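Local coordinates for ATP/GTP-binding site-containing protein A (Brucella abortus, PDB 6NTR) that functions in the periplasm to maintain the integrity of the cell envelope and is a determinant of virulence, at residues A10-T15 against G217-M222; T146-A151 against R157-T162; R53-M56 against P60-V63. One frame throughout, in Å; residues are numbered along the deposited sequence.

Interaction 1 (A10-T15 against G217-M222); sequences AIYDLT and GITRDM. Unlike the reference sequence in segment 217-222: M222 (reference Leu). With EDO (1,2-ethanediol), chain G.
Y12 reaches from strand 8-19 to the chain at 217-222 and meets it in two ways, with its hydroxyl and with one face of its ring. Its CG lies beside the backbone N and anti to the carbonyl carbon (chi1 -59°), which aims the phenol at T219. The hydroxyl OH of Y12 donates to the carbonyl O of T219 over a short 2.5 Å. That acceptor lies in the plane of the phenol ring, whereas the hydroxyl sits well above the carbonyl plane of T219, 42° out of it, and so misses the lone-pair direction.

M222, modelled as selenomethionine and differing from the leucine of the reference sequence, crosses the ring at about a right angle. Its SE stands 4.1 Å from the centroid of the Y12 ring, 20° off the normal: a Met-aromatic contact over one face. The bent chain of M222 carries the selenium there, while CA of R220 borders the ring edge. The arginine's polar end turns away, to Y214, D173 and E175.

A 1,2-ethanediol, probably from the crystallisation liquor, lies at the phenol end. T219 N donates to its O1 at 3.1 Å; the approach of O1 to Y12 OH is too short to be trusted in detail.

The contact joins strand 8-19 to short strand 219-220 and the corner at D221. Tyrosine suits this place because its flat apolar face can pack against a side chain such as M222 while its hydroxyl reaches a backbone carbonyl. Y12 is a buried residue, and its hydroxyl is thereby given a carbonyl partner.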
ATOM      1  N   ALA A  10       2.225  -9.401   8.840  1.00 53.38           N
ATOM      2  CA  ALA A  10       0.813  -9.645   8.630  1.00 42.68           C
ATOM      3  C   ALA A  10       0.629 -10.351   7.299  1.00 46.95           C
ATOM      4  O   ALA A  10       1.148  -9.907   6.272  1.00 45.32           O
ATOM      5  CB  ALA A  10       0.053  -8.337   8.655  1.00 41.37           C
ATOM      6  N   ILE A  11      -0.095 -11.456   7.324  1.00 48.69           N
ATOM      7  CA  ILE A  11      -0.334 -12.255   6.137  1.00 50.11           C
ATOM      8  C   ILE A  11      -1.800 -12.130   5.801  1.00 53.42           C
ATOM      9  O   ILE A  11      -2.662 -12.423   6.638  1.00 49.65           O
ATOM     10  CB  ILE A  11       0.016 -13.726   6.355  1.00 48.19           C
ATOM     11  CG1 ILE A  11       1.460 -13.873   6.788  1.00 47.22           C
ATOM     12  CG2 ILE A  11      -0.214 -14.475   5.090  1.00 51.62           C
ATOM     13  CD1 ILE A  11       1.768 -15.272   7.203  1.00 54.36           C
ATOM     14  N   TYR A  12      -2.081 -11.729   4.572  1.00 54.62           N
ATOM     15  CA  TYR A  12      -3.438 -11.555   4.099  1.00 45.26           C
ATOM     16  C   TYR A  12      -3.712 -12.595   3.032  1.00 40.65           C
ATOM     17  O   TYR A  12      -2.827 -12.930   2.245  1.00 40.01           O
ATOM     18  CB  TYR A  12      -3.649 -10.152   3.526  1.00 45.13           C
ATOM     19  CG  TYR A  12      -3.385  -9.018   4.484  1.00 48.08           C
ATOM     20  CD1 TYR A  12      -2.129  -8.449   4.576  1.00 50.60           C
ATOM     21  CD2 TYR A  12      -4.398  -8.496   5.270  1.00 48.40           C
ATOM     22  CE1 TYR A  12      -1.889  -7.411   5.438  1.00 50.47           C
ATOM     23  CE2 TYR A  12      -4.161  -7.455   6.132  1.00 49.25           C
ATOM     24  CZ  TYR A  12      -2.899  -6.917   6.213  1.00 48.55           C
ATOM     25  OH  TYR A  12      -2.610  -5.873   7.055  1.00 48.13           O
ATOM     26  N   ASP A  13      -4.927 -13.111   3.024  1.00 43.92           N
ATOM     27  CA  ASP A  13      -5.387 -14.006   1.978  1.00 47.51           C
ATOM     28  C   ASP A  13      -6.238 -13.236   0.977  1.00 45.59           C
ATOM     29  O   ASP A  13      -7.182 -12.539   1.360  1.00 42.52           O
ATOM     30  CB  ASP A  13      -6.177 -15.167   2.565  1.00 54.71           C
ATOM     31  CG  ASP A  13      -6.774 -16.026   1.509  1.00 60.20           C
ATOM     32  OD1 ASP A  13      -6.007 -16.783   0.883  1.00 55.96           O
ATOM     33  OD2 ASP A  13      -7.998 -15.922   1.287  1.00 65.54           O
ATOM     34  N   LEU A  14      -5.832 -13.311  -0.281  1.00 48.22           N
ATOM     35  CA  LEU A  14      -6.466 -12.597  -1.368  1.00 44.05           C
ATOM     36  C   LEU A  14      -7.521 -13.395  -2.096  1.00 40.61           C
ATOM     37  O   LEU A  14      -7.347 -14.571  -2.371  1.00 41.42           O
ATOM     38  CB  LEU A  14      -5.421 -12.121  -2.369  1.00 50.11           C
ATOM     39  CG  LEU A  14      -4.191 -11.379  -1.854  1.00 54.78           C
ATOM     40  CD1 LEU A  14      -3.387 -10.844  -3.024  1.00 57.36           C
ATOM     41  CD2 LEU A  14      -4.589 -10.248  -0.923  1.00 54.05           C
ATOM     42  N   THR A  15      -8.622 -12.722  -2.398  1.00 43.38           N
ATOM     43  CA  THR A  15      -9.746 -13.316  -3.089  1.00 41.08           C
ATOM     44  C   THR A  15     -10.297 -12.339  -4.109  1.00 40.86           C
ATOM     45  O   THR A  15     -10.031 -11.157  -4.041  1.00 45.14           O
ATOM     46  CB  THR A  15     -10.834 -13.723  -2.101  1.00 41.50           C
ATOM     47  OG1 THR A  15     -10.827 -12.819  -0.996  1.00 44.48           O
ATOM     48  CG2 THR A  15     -10.565 -15.104  -1.580  1.00 42.40           C
ATOM     49  N   GLY A 217      -1.038   1.479  13.187  1.00 59.41           N
ATOM     50  CA  GLY A 217      -0.651   1.247  11.821  1.00 53.15           C
ATOM     51  C   GLY A 217      -1.162  -0.039  11.223  1.00 46.48           C
ATOM     52  O   GLY A 217      -1.166  -0.173  10.007  1.00 50.81           O
ATOM     53  N   ILE A 218      -1.580  -0.997  12.039  1.00 43.80           N
ATOM     54  CA  ILE A 218      -2.063  -2.249  11.489  1.00 41.48           C
ATOM     55  C   ILE A 218      -3.296  -1.952  10.661  1.00 41.45           C
ATOM     56  O   ILE A 218      -3.979  -0.964  10.885  1.00 43.39           O
ATOM     57  CB  ILE A 218      -2.356  -3.236  12.629  1.00 41.27           C
ATOM     58  CG1 ILE A 218      -1.062  -3.536  13.385  1.00 42.79           C
ATOM     59  CG2 ILE A 218      -2.933  -4.525  12.100  1.00 40.96           C
ATOM     60  CD1 ILE A 218      -1.188  -4.636  14.392  1.00 50.08           C
ATOM     61  N   THR A 219      -3.536  -2.756   9.637  1.00 42.43           N
ATOM     62  CA  THR A 219      -4.723  -2.626   8.813  1.00 37.37           C
ATOM     63  C   THR A 219      -5.241  -4.012   8.491  1.00 40.07           C
ATOM     64  O   THR A 219      -4.495  -4.986   8.524  1.00 48.24           O
ATOM     65  CB  THR A 219      -4.459  -1.913   7.494  1.00 45.79           C
ATOM     66  OG1 THR A 219      -3.791  -2.809   6.612  1.00 52.73           O
ATOM     67  CG2 THR A 219      -3.598  -0.735   7.697  1.00 46.68           C
ATOM     68  N   ARG A 220      -6.519  -4.092   8.146  1.00 42.74           N
ATOM     69  CA  ARG A 220      -7.147  -5.367   7.833  1.00 43.03           C
ATOM     70  C   ARG A 220      -8.323  -5.104   6.914  1.00 38.69           C
ATOM     71  O   ARG A 220      -8.543  -3.976   6.477  1.00 39.11           O
ATOM     72  CB  ARG A 220      -7.583  -6.090   9.101  1.00 47.54           C
ATOM     73  CG  ARG A 220      -8.596  -5.338   9.927  1.00 50.95           C
ATOM     74  CD  ARG A 220      -8.957  -6.163  11.142  1.00 52.22           C
ATOM     75  NE  ARG A 220      -9.897  -5.507  12.037  1.00 54.24           N
ATOM     76  CZ  ARG A 220     -11.217  -5.574  11.909  1.00 62.32           C
ATOM     77  NH1 ARG A 220     -11.759  -6.265  10.912  1.00 63.52           N
ATOM     78  NH2 ARG A 220     -11.996  -4.957  12.785  1.00 67.66           N
ATOM     79  N   ASP A 221      -9.071  -6.136   6.578  1.00 41.50           N
ATOM     80  CA  ASP A 221     -10.291  -5.988   5.795  1.00 48.82           C
ATOM     81  C   ASP A 221     -10.094  -5.160   4.559  1.00 53.48           C
ATOM     82  O   ASP A 221     -10.883  -4.299   4.269  1.00 59.89           O
ATOM     83  CB  ASP A 221     -11.412  -5.390   6.643  1.00 55.73           C
ATOM     84  CG  ASP A 221     -12.794  -5.767   6.157  1.00 59.64           C
ATOM     85  OD1 ASP A 221     -12.973  -6.082   4.979  1.00 59.35           O
ATOM     86  OD2 ASP A 221     -13.715  -5.739   6.969  1.00 61.32           O
HETATM   87  N   MSE A 222      -9.024  -5.397   3.845  1.00 55.01           N
HETATM   88  CA  MSE A 222      -8.726  -4.644   2.658  1.00 54.04           C
HETATM   89  C   MSE A 222      -9.552  -4.977   1.482  1.00 50.07           C
HETATM   90  O   MSE A 222     -10.044  -6.089   1.362  1.00 54.25           O
HETATM   91  CB  MSE A 222      -7.303  -4.877   2.199  1.00 60.95           C
HETATM   92  CG  MSE A 222      -6.526  -5.775   3.137  1.00 76.62           C
HETATM   93 SE   MSE A 222      -4.916  -4.767   3.411  0.82 90.03          SE
HETATM   94  CE  MSE A 222      -4.413  -4.633   1.532  1.00 94.04           C
TER
HETATM   95  C1  EDO G 303      -0.672  -3.071   8.127  1.00 30.95           C
HETATM   96  O1  EDO G 303      -1.236  -4.383   8.245  1.00 38.44           O
HETATM   97  C2  EDO G 303      -0.699  -2.650   6.674  1.00 34.28           C
HETATM   98  O2  EDO G 303      -0.240  -1.300   6.625  1.00 43.80           O

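Interaction 2 (T146-A151 against R157-T162); sequences TTLFDA and RVVATT
F149, with CG anti to the backbone N (chi1 178°), swings its ring out so that the edge meets the carbonyl O of R157, in the ring plane and 3.1 Å from CD1. The weakly positive rim of an aromatic ring suits such an oxygen. At the other end of the pairing, the chi1 of T161 (77°) sets its OG1, which is hydrogen-bonded to H129, beside the methyl CG2 of T146, 3.2 Å away; the two threonines lie side by side.

Between them runs an antiparallel pairing. T146 with T161 and L148 with V159 are hydrogen-bonded pairs, and T147 with A160 is the non-hydrogen-bonded pair separating them, its CA atoms only 4.1 Å apart. The straightest bond joins V159 N to L148 O, at 2.8 Å and 177°. Beta-branched threonine and valine suit the extended backbone. On the face of T146 and T161, L148 CB packs on V159 CG2; on the other side, T147 CB presses tightly on V158 CG2, at 3.4 Å.

This hairpin of strands 143-148 and 159-165 lies against helix 126-138, whose H129 also touches L148. T123 bonds T147 OG1, F79 of strand 78-87 meets F149, and strand 187-195 continues the pairing beyond 159-165.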
ATOM      1  N   THR A 146      -4.159  15.167  -0.395  1.00 52.77           N
ATOM      2  CA  THR A 146      -2.725  15.235  -0.236  1.00 52.48           C
ATOM      3  C   THR A 146      -2.066  14.516  -1.390  1.00 48.32           C
ATOM      4  O   THR A 146      -2.728  14.077  -2.308  1.00 44.03           O
ATOM      5  CB  THR A 146      -2.264  14.683   1.117  1.00 57.30           C
ATOM      6  OG1 THR A 146      -0.880  14.961   1.284  1.00 61.61           O
ATOM      7  CG2 THR A 146      -2.486  13.209   1.199  1.00 57.90           C
ATOM      8  N   THR A 147      -0.751  14.435  -1.347  1.00 52.19           N
ATOM      9  CA  THR A 147       0.022  13.767  -2.383  1.00 47.47           C
ATOM     10  C   THR A 147       0.901  12.738  -1.736  1.00 48.81           C
ATOM     11  O   THR A 147       1.042  12.717  -0.531  1.00 50.28           O
ATOM     12  CB  THR A 147       0.961  14.725  -3.096  1.00 51.27           C
ATOM     13  OG1 THR A 147       1.819  15.324  -2.131  1.00 53.17           O
ATOM     14  CG2 THR A 147       0.183  15.783  -3.796  1.00 54.23           C
ATOM     15  N   LEU A 148       1.457  11.850  -2.544  1.00 53.90           N
ATOM     16  CA  LEU A 148       2.360  10.831  -2.038  1.00 50.45           C
ATOM     17  C   LEU A 148       3.289  10.311  -3.113  1.00 48.62           C
ATOM     18  O   LEU A 148       2.954  10.341  -4.278  1.00 48.93           O
ATOM     19  CB  LEU A 148       1.544   9.668  -1.503  1.00 48.37           C
ATOM     20  CG  LEU A 148       2.282   8.407  -1.102  1.00 50.66           C
ATOM     21  CD1 LEU A 148       2.932   8.625   0.239  1.00 52.49           C
ATOM     22  CD2 LEU A 148       1.311   7.256  -1.009  1.00 50.91           C
ATOM     23  N   PHE A 149       4.449   9.814  -2.707  1.00 52.30           N
ATOM     24  CA  PHE A 149       5.387   9.171  -3.614  1.00 53.79           C
ATOM     25  C   PHE A 149       5.569   7.826  -2.957  1.00 54.43           C
ATOM     26  O   PHE A 149       6.031   7.759  -1.838  1.00 54.02           O
ATOM     27  CB  PHE A 149       6.731   9.883  -3.684  1.00 58.81           C
ATOM     28  CG  PHE A 149       7.708   9.202  -4.588  1.00 63.34           C
ATOM     29  CD1 PHE A 149       7.522   9.212  -5.947  1.00 64.67           C
ATOM     30  CD2 PHE A 149       8.781   8.519  -4.077  1.00 65.06           C
ATOM     31  CE1 PHE A 149       8.398   8.570  -6.786  1.00 65.78           C
ATOM     32  CE2 PHE A 149       9.667   7.871  -4.910  1.00 64.82           C
ATOM     33  CZ  PHE A 149       9.475   7.896  -6.265  1.00 66.89           C
ATOM     34  N   ASP A 150       5.190   6.756  -3.631  1.00 58.03           N
ATOM     35  CA  ASP A 150       5.307   5.441  -3.028  1.00 55.47           C
ATOM     36  C   ASP A 150       6.248   4.466  -3.752  1.00 55.17           C
ATOM     37  O   ASP A 150       6.480   3.365  -3.295  1.00 54.50           O
ATOM     38  CB  ASP A 150       3.923   4.834  -2.832  1.00 57.20           C
ATOM     39  CG  ASP A 150       3.167   4.690  -4.112  1.00 65.55           C
ATOM     40  OD1 ASP A 150       3.689   5.083  -5.158  1.00 71.82           O
ATOM     41  OD2 ASP A 150       2.042   4.179  -4.074  1.00 68.41           O
ATOM     42  N   ALA A 151       6.768   4.894  -4.885  1.00 58.90           N
ATOM     43  CA  ALA A 151       7.695   4.083  -5.660  1.00 64.41           C
ATOM     44  C   ALA A 151       7.046   2.809  -6.156  1.00 63.83           C
ATOM     45  O   ALA A 151       7.709   1.782  -6.292  1.00 64.58           O
ATOM     46  CB  ALA A 151       8.951   3.745  -4.864  1.00 64.97           C
ATOM     47  N   ARG A 157       6.554   9.400 -10.387  1.00 69.86           N
ATOM     48  CA  ARG A 157       5.578  10.460 -10.171  1.00 68.10           C
ATOM     49  C   ARG A 157       5.026  10.629  -8.772  1.00 65.64           C
ATOM     50  O   ARG A 157       5.240   9.809  -7.907  1.00 60.83           O
ATOM     51  CB  ARG A 157       4.431  10.331 -11.156  1.00 68.34           C
ATOM     52  CG  ARG A 157       3.296   9.489 -10.651  1.00 73.03           C
ATOM     53  CD  ARG A 157       3.516   8.047 -11.012  1.00 85.09           C
ATOM     54  NE  ARG A 157       2.285   7.290 -10.966  1.00 92.20           N
ATOM     55  CZ  ARG A 157       1.409   7.263 -11.952  1.00 95.42           C
ATOM     56  NH1 ARG A 157       0.311   6.544 -11.846  1.00 94.45           N
ATOM     57  NH2 ARG A 157       1.639   7.951 -13.048  1.00 97.00           N
ATOM     58  N   VAL A 158       4.343  11.748  -8.567  1.00 70.40           N
ATOM     59  CA  VAL A 158       3.639  12.030  -7.322  1.00 62.86           C
ATOM     60  C   VAL A 158       2.161  11.763  -7.546  1.00 57.24           C
ATOM     61  O   VAL A 158       1.608  12.099  -8.603  1.00 60.79           O
ATOM     62  CB  VAL A 158       3.881  13.474  -6.862  1.00 61.68           C
ATOM     63  CG1 VAL A 158       3.603  14.436  -7.986  1.00 72.54           C
ATOM     64  CG2 VAL A 158       3.000  13.784  -5.696  1.00 53.27           C
ATOM     65  N   VAL A 159       1.524  11.111  -6.579  1.00 51.26           N
ATOM     66  CA  VAL A 159       0.124  10.749  -6.694  1.00 50.96           C
ATOM     67  C   VAL A 159      -0.670  11.561  -5.697  1.00 52.26           C
ATOM     68  O   VAL A 159      -0.270  11.697  -4.537  1.00 53.19           O
ATOM     69  CB  VAL A 159      -0.106   9.249  -6.463  1.00 53.69           C
ATOM     70  CG1 VAL A 159       0.431   8.471  -7.621  1.00 62.35           C
ATOM     71  CG2 VAL A 159       0.498   8.800  -5.147  1.00 50.26           C
ATOM     72  N   ALA A 160      -1.803  12.083  -6.150  1.00 52.46           N
ATOM     73  CA  ALA A 160      -2.754  12.743  -5.278  1.00 55.36           C
ATOM     74  C   ALA A 160      -3.635  11.686  -4.624  1.00 55.86           C
ATOM     75  O   ALA A 160      -4.177  10.820  -5.317  1.00 59.51           O
ATOM     76  CB  ALA A 160      -3.603  13.724  -6.082  1.00 63.59           C
ATOM     77  N   THR A 161      -3.751  11.745  -3.308  1.00 52.92           N
ATOM     78  CA  THR A 161      -4.571  10.806  -2.573  1.00 50.68           C
ATOM     79  C   THR A 161      -5.631  11.522  -1.728  1.00 50.01           C
ATOM     80  O   THR A 161      -5.319  12.427  -0.985  1.00 49.97           O
ATOM     81  CB  THR A 161      -3.716   9.881  -1.688  1.00 54.61           C
ATOM     82  OG1 THR A 161      -3.286  10.577  -0.521  1.00 60.95           O
ATOM     83  CG2 THR A 161      -2.506   9.400  -2.442  1.00 52.96           C
ATOM     84  N   THR A 162      -6.879  11.095  -1.844  1.00 48.11           N
ATOM     85  CA  THR A 162      -7.969  11.680  -1.082  1.00 43.69           C
ATOM     86  C   THR A 162      -8.324  10.682  -0.029  1.00 43.42           C
ATOM     87  O   THR A 162      -8.585   9.547  -0.341  1.00 45.63           O
ATOM     88  CB  THR A 162      -9.212  11.880  -1.944  1.00 40.09           C
ATOM     89  OG1 THR A 162      -8.942  12.854  -2.937  1.00 44.00           O
ATOM     90  CG2 THR A 162     -10.364  12.349  -1.120  1.00 43.92           C
TER

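Interaction 3 (R53-M56 against P60-V63); sequences RVDM and PQRV
Q61 OE1 receives two N-H groups of R53, forming a fork from one guanidinium edge. The bond from R53 NH2 to Q61 OE1 is 3.3 Å long, and its companion from R53 NE is weak. The oxygen lies near the guanidinium plane, but the donor NH2 stands 37° out of the carbonyl plane of the amide, so that this N-H comes in from above the plane and not along a lone pair. The two flat groups are turned obliquely against each other.

The same amide faces the other way with its nitrogen: Q61 NE2 makes a weak bond to D55 OD1, at 3.2 Å. Q61 has CG anti to the backbone N (chi1 -150°) and an extended chain beyond, which lays the amide across the opposing strand between R53 and D55. Glutamine suits the place because one end accepts from the cation and the other donates to the carboxylate. The bend of R53 at chi3 turns its guanidinium over V63, whose methyls lie against one face.

Beneath these polar ends the backbones pair antiparallel. V54 and R62 form a hydrogen-bonded pair: V54 N donates to R62 O at 3.0 Å and 174°, and the return bond from R62 N to V54 O is weak. R53 and V63, the next pair, are non-hydrogen-bonded and put their side chains on the other face.

The contact forms the end of the hairpin joining strands 43-56 and 62-72, at the protein surface. On one side strand 25-39 continues the pairing, with T29 bonded to the backbone of R53 and I25 and L28 packed on V54; on the other, D88 accepts from V63 N.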
ATOM      1  N   ARG A  53      -2.847 -15.402  -8.116  1.00 49.75           N
ATOM      2  CA  ARG A  53      -3.029 -16.450  -9.093  1.00 48.98           C
ATOM      3  C   ARG A  53      -4.321 -16.083  -9.833  1.00 51.52           C
ATOM      4  O   ARG A  53      -5.405 -16.231  -9.300  1.00 46.64           O
ATOM      5  CB  ARG A  53      -3.171 -17.790  -8.392  1.00 51.92           C
ATOM      6  CG  ARG A  53      -2.203 -17.997  -7.246  1.00 55.36           C
ATOM      7  CD  ARG A  53      -1.944 -19.469  -6.996  1.00 61.75           C
ATOM      8  NE  ARG A  53      -1.387 -20.124  -8.170  1.00 64.98           N
ATOM      9  CZ  ARG A  53      -0.193 -20.692  -8.199  1.00 64.21           C
ATOM     10  NH1 ARG A  53       0.553 -20.692  -7.114  1.00 65.50           N
ATOM     11  NH2 ARG A  53       0.248 -21.259  -9.307  1.00 58.94           N
ATOM     12  N   VAL A  54      -4.193 -15.619 -11.069  1.00 56.76           N
ATOM     13  CA  VAL A  54      -5.328 -15.176 -11.865  1.00 51.96           C
ATOM     14  C   VAL A  54      -5.728 -16.149 -12.965  1.00 53.02           C
ATOM     15  O   VAL A  54      -4.932 -16.524 -13.801  1.00 55.12           O
ATOM     16  CB  VAL A  54      -5.051 -13.780 -12.475  1.00 52.23           C
ATOM     17  CG1 VAL A  54      -6.108 -13.376 -13.481  1.00 52.28           C
ATOM     18  CG2 VAL A  54      -4.933 -12.730 -11.392  1.00 47.52           C
ATOM     19  N   ASP A  55      -6.978 -16.568 -12.910  1.00 55.35           N
ATOM     20  CA  ASP A  55      -7.538 -17.501 -13.846  1.00 60.95           C
ATOM     21  C   ASP A  55      -8.156 -16.748 -14.968  1.00 65.92           C
ATOM     22  O   ASP A  55      -8.787 -15.749 -14.763  1.00 59.02           O
ATOM     23  CB  ASP A  55      -8.627 -18.311 -13.189  1.00 60.58           C
ATOM     24  CG  ASP A  55      -8.105 -19.330 -12.255  1.00 66.57           C
ATOM     25  OD1 ASP A  55      -6.932 -19.666 -12.344  1.00 72.11           O
ATOM     26  OD2 ASP A  55      -8.872 -19.817 -11.430  1.00 67.79           O
HETATM   27  N   MSE A  56      -7.957 -17.235 -16.173  1.00 82.65           N
HETATM   28  CA  MSE A  56      -8.528 -16.633 -17.350  1.00 92.53           C
HETATM   29  C   MSE A  56      -9.145 -17.853 -17.948  1.00 89.47           C
HETATM   30  O   MSE A  56      -8.589 -18.947 -17.783  1.00 90.07           O
HETATM   31  CB  MSE A  56      -7.503 -15.965 -18.257  1.00113.44           C
HETATM   32  CG  MSE A  56      -7.120 -14.573 -17.781  1.00124.25           C
HETATM   33 SE   MSE A  56      -6.867 -13.392 -19.323  1.00140.34          SE
HETATM   34  CE  MSE A  56      -5.281 -12.406 -18.740  1.00137.49           C
ATOM     35  N   PRO A  60      -3.728 -20.220 -19.761  1.00 92.73           N
ATOM     36  CA  PRO A  60      -3.198 -20.979 -18.635  1.00 92.22           C
ATOM     37  C   PRO A  60      -3.080 -19.999 -17.462  1.00 91.03           C
ATOM     38  O   PRO A  60      -3.023 -18.811 -17.693  1.00 93.47           O
ATOM     39  CB  PRO A  60      -1.829 -21.399 -19.128  1.00 91.21           C
ATOM     40  CG  PRO A  60      -1.430 -20.302 -20.041  1.00 91.27           C
ATOM     41  CD  PRO A  60      -2.678 -19.854 -20.722  1.00 90.67           C
ATOM     42  N   GLN A  61      -3.027 -20.476 -16.234  1.00 82.16           N
ATOM     43  CA  GLN A  61      -2.945 -19.582 -15.096  1.00 72.11           C
ATOM     44  C   GLN A  61      -1.713 -18.690 -15.116  1.00 69.28           C
ATOM     45  O   GLN A  61      -0.682 -19.067 -15.617  1.00 71.65           O
ATOM     46  CB  GLN A  61      -2.942 -20.389 -13.813  1.00 64.71           C
ATOM     47  CG  GLN A  61      -3.559 -19.660 -12.653  1.00 56.19           C
ATOM     48  CD  GLN A  61      -3.413 -20.405 -11.367  1.00 55.26           C
ATOM     49  OE1 GLN A  61      -2.460 -21.119 -11.171  1.00 62.80           O
ATOM     50  NE2 GLN A  61      -4.353 -20.231 -10.479  1.00 54.67           N
ATOM     51  N   ARG A  62      -1.853 -17.482 -14.590  1.00 63.87           N
ATOM     52  CA  ARG A  62      -0.756 -16.521 -14.510  1.00 59.35           C
ATOM     53  C   ARG A  62      -0.558 -16.131 -13.059  1.00 52.34           C
ATOM     54  O   ARG A  62      -1.474 -15.603 -12.424  1.00 51.46           O
ATOM     55  CB  ARG A  62      -1.013 -15.262 -15.336  1.00 62.08           C
ATOM     56  CG  ARG A  62       0.195 -14.320 -15.370  1.00 67.53           C
ATOM     57  CD  ARG A  62      -0.120 -12.916 -15.937  1.00 71.27           C
ATOM     58  NE  ARG A  62       0.493 -12.688 -17.248  1.00 73.18           N
ATOM     59  CZ  ARG A  62       0.869 -11.503 -17.724  1.00 68.03           C
ATOM     60  NH1 ARG A  62       0.737 -10.407 -16.999  1.00 61.55           N
ATOM     61  NH2 ARG A  62       1.413 -11.421 -18.928  1.00 72.45           N
ATOM     62  N   VAL A  63       0.639 -16.371 -12.549  1.00 56.18           N
ATOM     63  CA  VAL A  63       0.961 -16.122 -11.154  1.00 54.93           C
ATOM     64  C   VAL A  63       1.973 -14.991 -11.124  1.00 48.59           C
ATOM     65  O   VAL A  63       3.131 -15.179 -11.500  1.00 49.05           O
ATOM     66  CB  VAL A  63       1.512 -17.372 -10.460  1.00 49.56           C
ATOM     67  CG1 VAL A  63       1.750 -17.057  -9.021  1.00 50.39           C
ATOM     68  CG2 VAL A  63       0.578 -18.597 -10.637  1.00 50.97           C
TER

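How the interactions relate
Leaving the N terminus, strand 8-19 supplies 10-15, the first half of interaction 1, whose partner at 217-222 comes some two hundred residues later. Both other contacts form within that long excursion. Interaction 3 comes first, closing the turn end of the hairpin of strands 43-56 and 62-72; interaction 2 follows in series, closing the hairpin of strands 143-148 and 159-165. None of the three cross. Interactions 1 and 2 lie on opposite sides of the chain's centre, their centres about 21 Å apart, while interaction 3 sits farther out. The two hairpins join neighbouring strands of the barrel-like fold, and interaction 1 ties its early strand to a late, bent segment round the short strand 219-220.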